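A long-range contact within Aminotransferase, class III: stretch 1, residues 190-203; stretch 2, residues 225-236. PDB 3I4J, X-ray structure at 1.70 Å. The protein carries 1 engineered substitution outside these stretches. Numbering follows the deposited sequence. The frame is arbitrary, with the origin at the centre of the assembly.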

# COMPACT_ATOMS: atom_id res chain seq x y z
N THR C 190 9.32 -30.84 -4.43
CA THR C 190 8.71 -29.85 -5.33
C THR C 190 8.07 -28.72 -4.52
O THR C 190 7.56 -27.76 -5.08
CB THR C 190 7.62 -30.49 -6.22
OG1 THR C 190 6.51 -30.90 -5.41
CG2 THR C 190 8.18 -31.71 -6.95
N VAL C 191 8.10 -28.85 -3.19
CA VAL C 191 7.48 -27.85 -2.32
C VAL C 191 8.42 -26.82 -1.71
O VAL C 191 9.45 -27.15 -1.12
CB VAL C 191 6.70 -28.53 -1.18
CG1 VAL C 191 6.00 -27.49 -0.32
CG2 VAL C 191 5.70 -29.51 -1.76
N ALA C 192 8.03 -25.55 -1.83
CA ALA C 192 8.83 -24.46 -1.29
C ALA C 192 8.38 -24.03 0.10
O ALA C 192 9.21 -23.70 0.95
CB ALA C 192 8.78 -23.26 -2.24
N ALA C 193 7.08 -24.04 0.35
CA ALA C 193 6.60 -23.59 1.65
C ALA C 193 5.18 -24.02 2.00
O ALA C 193 4.47 -24.60 1.18
CB ALA C 193 6.68 -22.05 1.72
N PHE C 194 4.81 -23.73 3.24
CA PHE C 194 3.47 -23.97 3.75
C PHE C 194 3.12 -22.68 4.46
O PHE C 194 3.84 -22.24 5.37
CB PHE C 194 3.43 -25.12 4.76
CG PHE C 194 2.13 -25.19 5.52
CD1 PHE C 194 0.92 -25.36 4.85
CD2 PHE C 194 2.10 -25.06 6.91
CE1 PHE C 194 -0.30 -25.39 5.54
CE2 PHE C 194 0.89 -25.09 7.61
CZ PHE C 194 -0.31 -25.25 6.92
N MET C 195 2.03 -22.05 4.04
CA MET C 195 1.59 -20.80 4.64
C MET C 195 0.20 -20.97 5.24
O MET C 195 -0.69 -21.55 4.62
CB MET C 195 1.58 -19.67 3.59
CG MET C 195 1.19 -18.29 4.14
SD MET C 195 1.46 -16.92 2.95
CE MET C 195 0.40 -17.40 1.62
N ALA C 196 0.01 -20.47 6.46
CA ALA C 196 -1.28 -20.56 7.13
C ALA C 196 -1.48 -19.47 8.18
O ALA C 196 -0.52 -18.96 8.75
CB ALA C 196 -1.44 -21.93 7.78
N GLU C 197 -2.75 -19.12 8.41
CA GLU C 197 -3.10 -18.16 9.45
C GLU C 197 -3.19 -19.05 10.68
O GLU C 197 -3.92 -20.03 10.67
CB GLU C 197 -4.49 -17.57 9.22
CG GLU C 197 -4.69 -16.77 7.95
CD GLU C 197 -6.16 -16.42 7.74
OE1 GLU C 197 -6.92 -17.28 7.25
OE2 GLU C 197 -6.55 -15.29 8.09
N PRO C 198 -2.47 -18.72 11.76
CA PRO C 198 -2.56 -19.58 12.95
C PRO C 198 -4.02 -19.74 13.38
O PRO C 198 -4.49 -20.84 13.69
CB PRO C 198 -1.71 -18.84 13.98
CG PRO C 198 -0.65 -18.20 13.13
CD PRO C 198 -1.47 -17.66 11.96
N VAL C 199 -4.73 -18.62 13.42
CA VAL C 199 -6.15 -18.59 13.76
C VAL C 199 -6.75 -17.94 12.52
O VAL C 199 -6.31 -16.86 12.11
CB VAL C 199 -6.42 -17.72 15.01
CG1 VAL C 199 -7.92 -17.59 15.24
CG2 VAL C 199 -5.76 -18.35 16.23
N VAL C 200 -7.72 -18.60 11.91
CA VAL C 200 -8.35 -18.11 10.69
C VAL C 200 -9.17 -16.84 10.88
O VAL C 200 -9.80 -16.63 11.91
CB VAL C 200 -9.24 -19.20 10.06
CG1 VAL C 200 -9.90 -18.68 8.79
CG2 VAL C 200 -8.39 -20.43 9.74
N GLY C 201 -9.14 -15.99 9.85
CA GLY C 201 -9.88 -14.74 9.90
C GLY C 201 -11.25 -14.81 9.25
O GLY C 201 -12.02 -15.73 9.51
N ALA C 202 -11.53 -13.84 8.39
CA ALA C 202 -12.81 -13.74 7.70
C ALA C 202 -13.33 -15.00 7.02
O ALA C 202 -14.52 -15.30 7.10
CB ALA C 202 -12.75 -12.60 6.69
N SER C 203 -12.44 -15.74 6.36
CA SER C 203 -12.84 -16.96 5.65
C SER C 203 -13.62 -17.97 6.49
O SER C 203 -14.57 -18.59 6.01
CB SER C 203 -11.60 -17.65 5.06
OG SER C 203 -10.69 -18.02 6.08
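Stretch 2 (225-236) GIIFIADEVMSG

How does stretch 2 lie on stretch 1? It runs alongside as a parallel neighbour in a β-sheet. Gly225, with positive phi, leaves a helix; Ile226 is already extended, and the strand from Ile227 follows the strand Val191 to Ala196 in the same direction. The two axes approach to 4.7 Å and cross at -23°, the modest twist usual for adjacent strands. The register pairs Ala193 with Ile227, Phe194 with Phe228, Met195 with Ile229 and Ala196 with Ala230, with CA-CA distances of 4.4 Å for the first pair and 5.2 Å for the second.

Which backbone donors and acceptors are satisfied across the seam? Five hydrogen bonds form a regular parallel ladder, in which alternate residues of each strand supply the bonding groups. Ile227 N donates to Ala192 O at 3.0 Å, and Ile227 O accepts from Phe194 N at 2.9 Å. Phe194 O then takes Ile229 N at 2.9 Å, nearly straight at 174°. Ile229 O receives Ala196 N at 3.1 Å, and Ala196 O receives Asp231 N at 2.8 Å. Carbonyls also meet CA-H groups: Met195 CA lies 3.3 Å from Ile229 O, and Glu197 CA lies 3.3 Å from Asp231 O. The latter carbonyl faces Pro198 too, whose CD is 3.3 Å from Asp231 O; proline has no N-H with which to continue the ladder.

What do the side chains add on the two faces of the sheet? On one face, Ala193 CB packs 3.8 Å from Ile227 CB and 4.0 Å from Ile229 CD1, while Met195 CG reaches Ile229 CG2 at 3.7 Å. Phe194 and Phe228 share the other face with the pair Ala196 and Ala230; Phe194 CD2 meets Phe228 CD1 at 3.9 Å. Before the strand, Ile226 points toward stretch 1 and places its CD1 3.9 Å from Phe194 CB and its CG2 3.8 Å from Val191 CG1.

How are the polar groups beyond the ladder satisfied? Largely within their own stretch or elsewhere in the structure. Asp231 OD1 accepts from Val233 N at 3.1 Å, and Ser235 OG donates to Glu232 OE1 at 2.8 Å; both Glu232 carboxylate oxygens have further partners elsewhere. In the turn, Gly236 N reaches Glu232 O at 2.9 Å. Glu197 OE2 takes a weak bond from Gly201 N at 3.2 Å. Gly201 CA also lies 3.7 Å from Met234 SD, where a CB would clash with the sulfur.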

# COMPACT_ATOMS: atom_id res chain seq x y z
N GLY C 225 12.07 -29.79 4.91
CA GLY C 225 12.94 -28.73 4.44
C GLY C 225 12.19 -27.59 3.76
O GLY C 225 12.77 -26.89 2.93
N ILE C 226 10.92 -27.41 4.11
CA ILE C 226 10.13 -26.33 3.52
C ILE C 226 9.99 -25.15 4.47
O ILE C 226 10.12 -25.29 5.68
CB ILE C 226 8.71 -26.82 3.09
CG1 ILE C 226 7.89 -27.23 4.32
CG2 ILE C 226 8.85 -27.97 2.09
CD1 ILE C 226 6.43 -27.55 4.02
N ILE C 227 9.75 -23.97 3.90
CA ILE C 227 9.61 -22.75 4.69
C ILE C 227 8.21 -22.66 5.30
O ILE C 227 7.21 -22.78 4.59
CB ILE C 227 9.84 -21.49 3.80
CG1 ILE C 227 11.29 -21.46 3.30
CG2 ILE C 227 9.51 -20.23 4.58
CD1 ILE C 227 12.31 -21.25 4.40
N PHE C 228 8.15 -22.45 6.61
CA PHE C 228 6.87 -22.33 7.31
C PHE C 228 6.57 -20.83 7.44
O PHE C 228 7.29 -20.08 8.11
CB PHE C 228 6.96 -23.02 8.67
CG PHE C 228 5.72 -22.88 9.52
CD1 PHE C 228 4.47 -22.65 8.95
CD2 PHE C 228 5.80 -23.05 10.90
CE1 PHE C 228 3.32 -22.58 9.75
CE2 PHE C 228 4.67 -22.98 11.71
CZ PHE C 228 3.42 -22.74 11.13
N ILE C 229 5.51 -20.40 6.77
CA ILE C 229 5.11 -18.99 6.80
C ILE C 229 3.85 -18.84 7.63
O ILE C 229 2.85 -19.49 7.36
CB ILE C 229 4.81 -18.47 5.37
CG1 ILE C 229 6.02 -18.68 4.46
CG2 ILE C 229 4.45 -16.98 5.43
CD1 ILE C 229 5.73 -18.41 2.98
N ALA C 230 3.91 -18.00 8.66
CA ALA C 230 2.75 -17.76 9.50
C ALA C 230 2.13 -16.43 9.07
O ALA C 230 2.77 -15.38 9.17
CB ALA C 230 3.15 -17.69 10.96
N ASP C 231 0.90 -16.50 8.57
CA ASP C 231 0.19 -15.30 8.14
C ASP C 231 -0.51 -14.74 9.37
O ASP C 231 -1.59 -15.21 9.76
CB ASP C 231 -0.84 -15.65 7.06
CG ASP C 231 -1.60 -14.43 6.56
OD1 ASP C 231 -1.54 -13.38 7.23
OD2 ASP C 231 -2.28 -14.52 5.52
N GLU C 232 0.13 -13.76 10.00
CA GLU C 232 -0.39 -13.14 11.21
C GLU C 232 -0.93 -11.74 10.93
O GLU C 232 -1.04 -10.92 11.84
CB GLU C 232 0.71 -13.05 12.27
CG GLU C 232 1.26 -14.41 12.70
CD GLU C 232 0.78 -14.85 14.08
OE1 GLU C 232 -0.13 -14.20 14.65
OE2 GLU C 232 1.30 -15.86 14.59
N VAL C 233 -1.27 -11.47 9.67
CA VAL C 233 -1.77 -10.14 9.32
C VAL C 233 -2.95 -9.74 10.20
O VAL C 233 -3.09 -8.58 10.58
CB VAL C 233 -2.16 -10.06 7.83
CG1 VAL C 233 -2.80 -8.71 7.53
CG2 VAL C 233 -0.92 -10.25 6.96
N MET C 234 -3.80 -10.70 10.55
CA MET C 234 -4.95 -10.39 11.39
C MET C 234 -4.81 -10.88 12.82
O MET C 234 -5.28 -10.22 13.75
CB MET C 234 -6.22 -10.99 10.79
CG MET C 234 -7.47 -10.64 11.56
SD MET C 234 -8.96 -11.32 10.79
CE MET C 234 -8.76 -10.64 9.10
N SER C 235 -4.14 -12.01 13.00
CA SER C 235 -3.98 -12.63 14.32
C SER C 235 -2.80 -12.15 15.15
O SER C 235 -2.71 -12.49 16.34
CB SER C 235 -3.86 -14.14 14.16
OG SER C 235 -2.66 -14.47 13.47
N GLY C 236 -1.91 -11.37 14.55
CA GLY C 236 -0.74 -10.92 15.28
C GLY C 236 -0.86 -9.67 16.13
O GLY C 236 -1.93 -9.08 16.27